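Local coordinates for protein transmembrane oligosaccharyl transferase (Archaeoglobus fulgidus, PDB 3WAJ) that is a membrane-embedded member of the STT3-type oligosaccharyl transferases, built from a GT-C helical membrane part and a C-terminal part, and holds a zinc ion, at residues Phe71-Phe82 and His562-Gly573; Gly583-Glu591 and Tyr619-Glu627. All coordinates share one frame; numbering follows the deposited sequence.

Contact 1. Residues Phe71-Phe82 and His562-Gly573. With SO4 (sulfate ion), chain C.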
loop_
_atom_site.group_PDB
_atom_site.type_symbol
_atom_site.label_atom_id
_atom_site.label_comp_id
_atom_site.label_asym_id
_atom_site.label_seq_id
_atom_site.Cartn_x
_atom_site.Cartn_y
_atom_site.Cartn_z
ATOM N N PHE A 71 9.575 6.371 -14.440
ATOM C CA PHE A 71 8.455 5.637 -15.026
ATOM C C PHE A 71 7.210 5.776 -14.144
ATOM O O PHE A 71 6.089 5.486 -14.577
ATOM C CB PHE A 71 8.815 4.171 -15.164
ATOM C CG PHE A 71 8.387 3.541 -16.468
ATOM C CD1 PHE A 71 7.058 3.197 -16.687
ATOM C CD2 PHE A 71 9.332 3.225 -17.446
ATOM C CE1 PHE A 71 6.672 2.597 -17.854
ATOM C CE2 PHE A 71 8.947 2.614 -18.623
ATOM C CZ PHE A 71 7.607 2.303 -18.830
ATOM N N THR A 72 7.409 6.219 -12.906
ATOM C CA THR A 72 6.291 6.473 -12.004
ATOM C C THR A 72 6.200 7.946 -11.592
ATOM O O THR A 72 7.097 8.736 -11.892
ATOM C CB THR A 72 6.360 5.567 -10.782
ATOM O OG1 THR A 72 5.092 5.574 -10.122
ATOM C CG2 THR A 72 7.468 6.006 -9.832
ATOM N N TYR A 73 5.108 8.317 -10.925
ATOM C CA TYR A 73 4.883 9.723 -10.568
ATOM C C TYR A 73 5.105 10.640 -11.790
ATOM O O TYR A 73 5.815 11.656 -11.733
ATOM C CB TYR A 73 5.757 10.117 -9.351
ATOM C CG TYR A 73 5.572 11.539 -8.843
ATOM C CD1 TYR A 73 4.375 12.232 -9.041
ATOM C CD2 TYR A 73 6.603 12.192 -8.182
ATOM C CE1 TYR A 73 4.218 13.530 -8.594
ATOM C CE2 TYR A 73 6.465 13.505 -7.738
ATOM C CZ TYR A 73 5.271 14.167 -7.943
ATOM O OH TYR A 73 5.130 15.461 -7.499
ATOM N N TYR A 74 4.475 10.284 -12.900
ATOM C CA TYR A 74 4.631 11.032 -14.139
ATOM C C TYR A 74 4.042 12.444 -14.039
ATOM O O TYR A 74 2.954 12.638 -13.497
ATOM C CB TYR A 74 3.968 10.255 -15.275
ATOM C CG TYR A 74 4.195 10.844 -16.646
ATOM C CD1 TYR A 74 5.350 10.562 -17.371
ATOM C CD2 TYR A 74 3.236 11.652 -17.233
ATOM C CE1 TYR A 74 5.544 11.093 -18.649
ATOM C CE2 TYR A 74 3.422 12.191 -18.495
ATOM C CZ TYR A 74 4.578 11.909 -19.202
ATOM O OH TYR A 74 4.747 12.441 -20.478
ATOM N N PRO A 75 4.746 13.437 -14.596
ATOM C CA PRO A 75 6.017 13.293 -15.310
ATOM C C PRO A 75 7.208 13.757 -14.492
ATOM O O PRO A 75 8.093 14.414 -15.060
ATOM C CB PRO A 75 5.845 14.276 -16.463
ATOM C CG PRO A 75 5.137 15.463 -15.746
ATOM C CD PRO A 75 4.211 14.809 -14.702
ATOM N N TYR A 76 7.241 13.450 -13.201
ATOM C CA TYR A 76 8.366 13.894 -12.368
ATOM C C TYR A 76 9.339 12.769 -12.042
ATOM O O TYR A 76 10.552 12.969 -12.014
ATOM C CB TYR A 76 7.855 14.530 -11.062
ATOM C CG TYR A 76 6.909 15.682 -11.292
ATOM C CD1 TYR A 76 7.392 16.975 -11.505
ATOM C CD2 TYR A 76 5.530 15.489 -11.295
ATOM C CE1 TYR A 76 6.519 18.042 -11.718
ATOM C CE2 TYR A 76 4.648 16.561 -11.516
ATOM C CZ TYR A 76 5.163 17.824 -11.719
ATOM O OH TYR A 76 4.320 18.875 -11.927
ATOM N N GLY A 77 8.817 11.579 -11.786
ATOM C CA GLY A 77 9.673 10.479 -11.382
ATOM C C GLY A 77 9.762 10.418 -9.867
ATOM O O GLY A 77 9.523 11.418 -9.184
ATOM N N SER A 78 10.109 9.250 -9.337
ATOM C CA SER A 78 10.160 9.033 -7.898
ATOM C C SER A 78 11.496 8.411 -7.494
ATOM O O SER A 78 11.948 7.416 -8.098
ATOM C CB SER A 78 9.033 8.075 -7.456
ATOM O OG SER A 78 7.865 8.755 -7.046
ATOM N N TYR A 79 12.109 8.972 -6.456
ATOM C CA TYR A 79 13.208 8.282 -5.801
ATOM C C TYR A 79 12.649 7.018 -5.186
ATOM O O TYR A 79 11.516 7.007 -4.728
ATOM C CB TYR A 79 13.805 9.142 -4.699
ATOM C CG TYR A 79 14.459 10.386 -5.233
ATOM C CD1 TYR A 79 15.798 10.388 -5.588
ATOM C CD2 TYR A 79 13.737 11.554 -5.385
ATOM C CE1 TYR A 79 16.395 11.517 -6.075
ATOM C CE2 TYR A 79 14.318 12.683 -5.873
ATOM C CZ TYR A 79 15.649 12.663 -6.214
ATOM O OH TYR A 79 16.234 13.805 -6.709
ATOM N N THR A 80 13.452 5.966 -5.157
ATOM C CA THR A 80 12.991 4.667 -4.695
ATOM C C THR A 80 13.472 4.422 -3.278
ATOM O O THR A 80 14.672 4.211 -3.056
ATOM C CB THR A 80 13.528 3.535 -5.611
ATOM O OG1 THR A 80 14.956 3.483 -5.520
ATOM C CG2 THR A 80 13.182 3.809 -7.045
ATOM N N HIS A 81 12.563 4.437 -2.307
ATOM C CA HIS A 81 12.995 4.092 -0.952
ATOM C C HIS A 81 13.099 2.589 -0.715
ATOM O O HIS A 81 13.682 2.170 0.287
ATOM C CB HIS A 81 12.130 4.743 0.123
ATOM C CG HIS A 81 10.760 4.154 0.231
ATOM N ND1 HIS A 81 9.720 4.550 -0.580
ATOM C CD2 HIS A 81 10.261 3.197 1.049
ATOM C CE1 HIS A 81 8.639 3.856 -0.273
ATOM N NE2 HIS A 81 8.937 3.029 0.717
ATOM N N PHE A 82 12.554 1.774 -1.616
ATOM C CA PHE A 82 12.610 0.315 -1.428
ATOM C C PHE A 82 14.047 -0.159 -1.375
ATOM O O PHE A 82 14.841 0.146 -2.266
ATOM C CB PHE A 82 11.872 -0.425 -2.547
ATOM C CG PHE A 82 10.387 -0.475 -2.364
ATOM C CD1 PHE A 82 9.748 0.358 -1.437
ATOM C CD2 PHE A 82 9.620 -1.371 -3.100
ATOM C CE1 PHE A 82 8.351 0.314 -1.270
ATOM C CE2 PHE A 82 8.225 -1.430 -2.938
ATOM C CZ PHE A 82 7.591 -0.587 -2.022
ATOM N N HIS A 562 3.052 -1.480 -18.288
ATOM C CA HIS A 562 4.288 -0.791 -18.688
ATOM C C HIS A 562 3.964 0.602 -19.254
ATOM O O HIS A 562 4.492 0.993 -20.295
ATOM C CB HIS A 562 5.083 -1.601 -19.735
ATOM C CG HIS A 562 5.814 -2.786 -19.179
ATOM N ND1 HIS A 562 6.547 -3.646 -19.970
ATOM C CD2 HIS A 562 5.918 -3.264 -17.914
ATOM C CE1 HIS A 562 7.078 -4.594 -19.218
ATOM N NE2 HIS A 562 6.713 -4.382 -17.965
ATOM N N ARG A 563 3.070 1.326 -18.581
ATOM C CA ARG A 563 2.810 2.730 -18.901
ATOM C C ARG A 563 3.118 3.586 -17.683
ATOM O O ARG A 563 3.425 3.058 -16.622
ATOM C CB ARG A 563 1.375 2.943 -19.406
ATOM C CG ARG A 563 1.122 2.275 -20.759
ATOM C CD ARG A 563 2.130 2.722 -21.852
ATOM N NE ARG A 563 1.863 2.066 -23.142
ATOM C CZ ARG A 563 2.387 0.901 -23.526
ATOM N NH1 ARG A 563 3.239 0.265 -22.730
ATOM N NH2 ARG A 563 2.069 0.378 -24.708
ATOM N N MET A 564 3.045 4.903 -17.818
ATOM C CA MET A 564 3.526 5.754 -16.736
ATOM C C MET A 564 2.395 6.453 -15.990
ATOM O O MET A 564 1.755 7.350 -16.530
ATOM C CB MET A 564 4.527 6.774 -17.279
ATOM C CG MET A 564 5.661 6.151 -18.085
ATOM S SD MET A 564 6.718 7.443 -18.776
ATOM C CE MET A 564 8.198 6.510 -19.228
ATOM N N PRO A 565 2.159 6.047 -14.730
ATOM C CA PRO A 565 1.066 6.629 -13.939
ATOM C C PRO A 565 1.427 7.978 -13.346
ATOM O O PRO A 565 2.571 8.227 -12.923
ATOM C CB PRO A 565 0.868 5.600 -12.812
ATOM C CG PRO A 565 2.254 5.037 -12.600
ATOM C CD PRO A 565 2.833 4.944 -14.011
ATOM N N ILE A 566 0.432 8.851 -13.326
ATOM C CA ILE A 566 0.543 10.165 -12.700
ATOM C C ILE A 566 0.674 10.021 -11.164
ATOM O O ILE A 566 1.391 10.784 -10.499
ATOM C CB ILE A 566 -0.707 11.001 -13.077
ATOM C CG1 ILE A 566 -0.403 11.896 -14.277
ATOM C CG2 ILE A 566 -1.283 11.785 -11.872
ATOM C CD1 ILE A 566 -0.363 11.147 -15.620
ATOM N N ALA A 567 -0.018 9.027 -10.608
ATOM C CA ALA A 567 -0.055 8.857 -9.160
ATOM C C ALA A 567 0.341 7.439 -8.697
ATOM O O ALA A 567 0.162 6.466 -9.436
ATOM C CB ALA A 567 -1.420 9.268 -8.602
ATOM N N ASN A 568 0.796 7.357 -7.444
ATOM C CA ASN A 568 1.575 6.252 -6.874
ATOM C C ASN A 568 0.997 5.777 -5.566
ATOM O O ASN A 568 0.435 6.577 -4.810
ATOM C CB ASN A 568 2.953 6.799 -6.403
ATOM C CG ASN A 568 4.024 6.616 -7.411
ATOM O OD1 ASN A 568 3.913 5.760 -8.283
ATOM N ND2 ASN A 568 5.082 7.413 -7.311
ATOM N N PRO A 569 1.252 4.510 -5.217
ATOM C CA PRO A 569 0.975 4.065 -3.846
ATOM C C PRO A 569 1.978 4.578 -2.796
ATOM O O PRO A 569 1.829 4.224 -1.628
ATOM C CB PRO A 569 0.998 2.535 -3.970
ATOM C CG PRO A 569 0.636 2.289 -5.440
ATOM C CD PRO A 569 1.403 3.374 -6.146
ATOM N N PHE A 570 2.972 5.374 -3.199
ATOM C CA PHE A 570 3.751 6.187 -2.244
ATOM C C PHE A 570 3.069 7.523 -2.007
ATOM O O PHE A 570 3.659 8.404 -1.387
ATOM C CB PHE A 570 5.158 6.499 -2.775
ATOM C CG PHE A 570 5.890 5.298 -3.273
ATOM C CD1 PHE A 570 5.958 4.148 -2.507
ATOM C CD2 PHE A 570 6.477 5.305 -4.523
ATOM C CE1 PHE A 570 6.611 3.026 -2.979
ATOM C CE2 PHE A 570 7.126 4.181 -5.006
ATOM C CZ PHE A 570 7.197 3.049 -4.234
ATOM N N GLN A 571 1.854 7.670 -2.547
ATOM C CA GLN A 571 1.049 8.896 -2.471
ATOM C C GLN A 571 1.642 10.104 -3.196
ATOM O O GLN A 571 1.362 11.247 -2.837
ATOM C CB GLN A 571 0.666 9.224 -1.019
ATOM C CG GLN A 571 -0.197 8.122 -0.367
ATOM C CD GLN A 571 -0.442 8.342 1.121
ATOM O OE1 GLN A 571 0.027 9.319 1.710
ATOM N NE2 GLN A 571 -1.180 7.430 1.734
ATOM N N ALA A 572 2.451 9.836 -4.225
ATOM C CA ALA A 572 2.888 10.869 -5.161
ATOM C C ALA A 572 1.796 11.119 -6.220
ATOM O O ALA A 572 1.067 10.196 -6.591
ATOM C CB ALA A 572 4.165 10.452 -5.843
ATOM N N GLY A 573 1.699 12.356 -6.716
ATOM C CA GLY A 573 0.822 12.662 -7.838
ATOM C C GLY A 573 -0.671 12.753 -7.526
ATOM O O GLY A 573 -1.501 12.774 -8.444
HETATM S S SO4 C . 7.175 1.521 3.678
HETATM O O1 SO4 C . 7.070 1.135 2.265
HETATM O O2 SO4 C . 7.646 2.908 3.738
HETATM O O3 SO4 C . 5.853 1.403 4.295
HETATM O O4 SO4 C . 8.114 0.671 4.421
HETATM O O HOH W 1 1.803 13.564 -11.094
#
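The Tyr73 ring lies between Ala572 CB on one face and the CB of its own neighbour Tyr76 on the other, with Ile566 O at its edge. Ala572 CB is 3.7 Å from the centroid of the Tyr73 ring, a CH-pi contact; beyond it Gly573 N comes obliquely to within 3.4 Å of Tyr73 CE1, and the positive phi there favours glycine. The Phe71 ring carries Met564 CE over the centre of one face, 3.9 Å above the plane, while His562 O and Arg563 N lie in plane at its edge. Met564 suits this place because its extended chain (chi2 176°) reaches across Phe71 and leaves SD beside a second ring, 3.7 Å from Tyr74 CD1. Pro75 CB, after a cis peptide, sits over one face of Tyr74, and Ile566 CD1 stands at its edge; the hydroxyl goes to Thr544 and Asn604. The segment 71-82, mostly loop, between helices 47-60 and 84-96 of the STT3 N-terminal region, belongs to the first external loop of this family; here it lies beside the short, weakly bonded strand at about 564-565, outermost in a mixed sheet. Tyr74 N donates nearly straight to Pro565 O (2.8 Å, 170°), and a water bridges Tyr74 O and Ile566 O. Farther along, Phe570 joins an aromatic cluster: His81 turns its edge to the Phe570 face, and Phe570 its own edge to the face of Phe82, which also touches the zinc ligand Asp47. His81 NE2 donates to sulfate O1 at 3.1 Å, and His162 and Arg426 hold the same ion, probably a crystallisation anion.

Contact 2. Residues Gly583-Glu591 and Tyr619-Glu627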
loop_
_atom_site.group_PDB
_atom_site.type_symbol
_atom_site.label_atom_id
_atom_site.label_comp_id
_atom_site.label_asym_id
_atom_site.label_seq_id
_atom_site.Cartn_x
_atom_site.Cartn_y
_atom_site.Cartn_z
ATOM N N GLY A 583 -3.018 16.731 -10.327
ATOM C CA GLY A 583 -2.788 15.396 -9.806
ATOM C C GLY A 583 -4.092 14.630 -9.914
ATOM O O GLY A 583 -5.072 15.131 -10.459
ATOM N N ALA A 584 -4.109 13.412 -9.393
ATOM C CA ALA A 584 -5.272 12.548 -9.529
ATOM C C ALA A 584 -6.554 13.106 -8.893
ATOM O O ALA A 584 -7.626 13.016 -9.481
ATOM C CB ALA A 584 -4.969 11.149 -9.007
ATOM N N SER A 585 -6.461 13.687 -7.704
ATOM C CA SER A 585 -7.667 14.136 -7.018
ATOM C C SER A 585 -8.269 15.355 -7.712
ATOM O O SER A 585 -9.484 15.530 -7.743
ATOM C CB SER A 585 -7.414 14.415 -5.527
ATOM O OG SER A 585 -6.641 15.583 -5.339
ATOM N N SER A 586 -7.424 16.189 -8.294
ATOM C CA SER A 586 -7.905 17.428 -8.906
ATOM C C SER A 586 -8.435 17.134 -10.303
ATOM O O SER A 586 -9.231 17.895 -10.857
ATOM C CB SER A 586 -6.792 18.476 -8.953
ATOM O OG SER A 586 -5.574 17.882 -9.345
ATOM N N PHE A 587 -7.995 16.019 -10.879
ATOM C CA PHE A 587 -8.565 15.606 -12.149
ATOM C C PHE A 587 -9.973 15.015 -11.912
ATOM O O PHE A 587 -10.959 15.514 -12.452
ATOM C CB PHE A 587 -7.630 14.649 -12.892
ATOM C CG PHE A 587 -8.183 14.166 -14.204
ATOM C CD1 PHE A 587 -8.081 14.947 -15.342
ATOM C CD2 PHE A 587 -8.834 12.935 -14.297
ATOM C CE1 PHE A 587 -8.615 14.517 -16.564
ATOM C CE2 PHE A 587 -9.366 12.492 -15.514
ATOM C CZ PHE A 587 -9.259 13.283 -16.644
ATOM N N PHE A 588 -10.075 13.992 -11.068
ATOM C CA PHE A 588 -11.346 13.255 -10.914
ATOM C C PHE A 588 -12.471 13.971 -10.180
ATOM O O PHE A 588 -13.643 13.617 -10.354
ATOM C CB PHE A 588 -11.127 11.858 -10.309
ATOM C CG PHE A 588 -10.302 10.953 -11.183
ATOM C CD1 PHE A 588 -10.855 10.363 -12.316
ATOM C CD2 PHE A 588 -8.962 10.708 -10.889
ATOM C CE1 PHE A 588 -10.084 9.529 -13.150
ATOM C CE2 PHE A 588 -8.174 9.884 -11.713
ATOM C CZ PHE A 588 -8.733 9.294 -12.844
ATOM N N THR A 589 -12.138 14.970 -9.365
ATOM C CA THR A 589 -13.197 15.726 -8.693
ATOM C C THR A 589 -13.435 17.065 -9.364
ATOM O O THR A 589 -14.132 17.928 -8.816
ATOM C CB THR A 589 -12.878 16.013 -7.233
ATOM O OG1 THR A 589 -11.794 16.937 -7.189
ATOM C CG2 THR A 589 -12.524 14.723 -6.464
ATOM N N ALA A 590 -12.815 17.251 -10.524
ATOM C CA ALA A 590 -12.946 18.502 -11.258
ATOM C C ALA A 590 -14.392 18.636 -11.722
ATOM O O ALA A 590 -14.979 17.693 -12.290
ATOM C CB ALA A 590 -11.997 18.540 -12.435
ATOM N N GLU A 591 -14.960 19.812 -11.489
ATOM C CA GLU A 591 -16.379 20.026 -11.711
ATOM C C GLU A 591 -16.738 20.576 -13.082
ATOM O O GLU A 591 -17.908 20.830 -13.354
ATOM C CB GLU A 591 -16.955 20.888 -10.598
ATOM C CG GLU A 591 -17.064 20.135 -9.284
ATOM C CD GLU A 591 -17.038 21.052 -8.090
ATOM O OE1 GLU A 591 -17.182 22.279 -8.282
ATOM O OE2 GLU A 591 -16.861 20.543 -6.961
ATOM N N TYR A 619 -14.615 7.271 -3.743
ATOM C CA TYR A 619 -14.811 8.631 -4.245
ATOM C C TYR A 619 -14.596 9.670 -3.139
ATOM O O TYR A 619 -13.956 10.698 -3.359
ATOM C CB TYR A 619 -16.159 8.865 -4.967
ATOM C CG TYR A 619 -16.221 10.307 -5.441
ATOM C CD1 TYR A 619 -16.762 11.304 -4.630
ATOM C CD2 TYR A 619 -15.653 10.684 -6.657
ATOM C CE1 TYR A 619 -16.767 12.632 -5.031
ATOM C CE2 TYR A 619 -15.654 12.015 -7.073
ATOM C CZ TYR A 619 -16.216 12.980 -6.251
ATOM O OH TYR A 619 -16.236 14.301 -6.628
ATOM N N TYR A 620 -15.128 9.392 -1.954
ATOM C CA TYR A 620 -14.998 10.296 -0.815
ATOM C C TYR A 620 -13.528 10.618 -0.530
ATOM O O TYR A 620 -13.160 11.769 -0.317
ATOM C CB TYR A 620 -15.650 9.655 0.407
ATOM C CG TYR A 620 -15.594 10.467 1.686
ATOM C CD1 TYR A 620 -14.801 10.066 2.754
ATOM C CD2 TYR A 620 -16.375 11.609 1.846
ATOM C CE1 TYR A 620 -14.776 10.790 3.936
ATOM C CE2 TYR A 620 -16.349 12.335 3.021
ATOM C CZ TYR A 620 -15.551 11.918 4.058
ATOM O OH TYR A 620 -15.527 12.635 5.226
ATOM N N ALA A 621 -12.697 9.581 -0.533
ATOM C CA ALA A 621 -11.265 9.740 -0.347
ATOM C C ALA A 621 -10.652 10.705 -1.368
ATOM O O ALA A 621 -9.759 11.498 -1.026
ATOM C CB ALA A 621 -10.586 8.389 -0.416
ATOM N N MET A 622 -11.098 10.633 -2.623
ATOM C CA MET A 622 -10.570 11.552 -3.639
ATOM C C MET A 622 -10.999 12.985 -3.323
ATOM O O MET A 622 -10.216 13.937 -3.457
ATOM C CB MET A 622 -10.994 11.134 -5.058
ATOM C CG MET A 622 -10.505 9.742 -5.469
ATOM S SD MET A 622 -10.576 9.412 -7.238
ATOM C CE MET A 622 -12.354 9.357 -7.507
ATOM N N ALA A 623 -12.250 13.122 -2.888
ATOM C CA ALA A 623 -12.785 14.422 -2.492
ATOM C C ALA A 623 -12.007 15.008 -1.326
ATOM O O ALA A 623 -11.636 16.187 -1.364
ATOM C CB ALA A 623 -14.265 14.328 -2.149
ATOM N N VAL A 624 -11.759 14.198 -0.293
ATOM C CA VAL A 624 -10.989 14.668 0.865
ATOM C C VAL A 624 -9.622 15.209 0.449
ATOM O O VAL A 624 -9.302 16.351 0.765
ATOM C CB VAL A 624 -10.855 13.610 1.974
ATOM C CG1 VAL A 624 -9.996 14.151 3.142
ATOM C CG2 VAL A 624 -12.233 13.212 2.480
ATOM N N TRP A 625 -8.839 14.422 -0.287
ATOM C CA TRP A 625 -7.541 14.899 -0.778
ATOM C C TRP A 625 -7.663 16.183 -1.609
ATOM O O TRP A 625 -6.840 17.096 -1.486
ATOM C CB TRP A 625 -6.851 13.823 -1.633
ATOM C CG TRP A 625 -6.172 12.710 -0.870
ATOM C CD1 TRP A 625 -6.712 11.495 -0.531
ATOM C CD2 TRP A 625 -4.823 12.699 -0.375
ATOM N NE1 TRP A 625 -5.787 10.739 0.148
ATOM C CE2 TRP A 625 -4.621 11.450 0.257
ATOM C CE3 TRP A 625 -3.770 13.622 -0.404
ATOM C CZ2 TRP A 625 -3.396 11.097 0.858
ATOM C CZ3 TRP A 625 -2.550 13.272 0.196
ATOM C CH2 TRP A 625 -2.378 12.022 0.815
ATOM N N ALA A 626 -8.682 16.233 -2.472
ATOM C CA ALA A 626 -8.854 17.363 -3.383
ATOM C C ALA A 626 -9.181 18.632 -2.611
ATOM O O ALA A 626 -8.683 19.705 -2.933
ATOM C CB ALA A 626 -9.953 17.075 -4.445
ATOM N N GLU A 627 -10.031 18.491 -1.597
ATOM C CA GLU A 627 -10.576 19.639 -0.880
ATOM C C GLU A 627 -9.737 20.081 0.313
ATOM O O GLU A 627 -9.722 21.261 0.644
ATOM C CB GLU A 627 -12.012 19.361 -0.414
ATOM C CG GLU A 627 -12.991 19.041 -1.533
ATOM C CD GLU A 627 -13.249 20.219 -2.447
ATOM O OE1 GLU A 627 -12.986 21.358 -2.021
ATOM O OE2 GLU A 627 -13.726 20.004 -3.587
#
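Thr589, just past the end of helix 584-588, presses all three of its side-chain atoms against helix 619-627. Its CB lies 3.8 Å from Tyr619 OH. From there the branches part: OG1 meets the methyl of Ala626, 3.3 Å from its CB, and CG2 reaches Tyr619 OH at 3.7 Å and skirts the backbone at Met622 O. With chi1 at 68°, OG1 also turns back along its own chain and donates to Ser585 O at 2.8 Å; Thr589 N reaches that same carbonyl from the opposite face of its plane. Threonine thus fits twice over, its hydroxyl satisfied within its own segment and its methyl spent on the partner helix. One turn earlier, Ser585 packs CB 3.5 Å from Met622 O, and its hydroxyl bonds to Ile574 O. This close approach is possible because Ser585 and Ala626 are small, their CA atoms being 5.0 Å apart. Met622, bent at its last torsion (chi3 -68°), curls SD and CE against Phe588 CB, the sulfur standing obliquely to the Phe588 ring in a Met-aromatic contact. The axes of the two short helices pass 8.3 Å apart at 110°, a steep crossing. Around it, helix 593-602 packs on Phe587, helix 678-684 borders Phe588 and Met622, helix 630-633 flanks Ala623, and Trp625 meets Trp550 and Trp551 of the family's WWDYG signature, which follows strand 546-548.

Overall arrangement
From the N terminus the chain runs through its first helices to the segment 71-82, then through the rest of the membrane helices, and meets it again at 562-573, after residues 517-538 have already come back to it. Contact 1 therefore closes a very long excursion, joining the STT3 N-terminal region to the AglB core. Contact 2 opens ten residues later and closes a short one, in which helix 593-602, strand 605-611 and helix 612-615 lie between its partners. The two are in series, neither nested nor crossed, with centres about 18 Å apart. They meet where Gly573 O probably accepts a hydrogen bond from Ala584 N, and where Gln571 packs on Trp625, linking the interface directly to the helical pair.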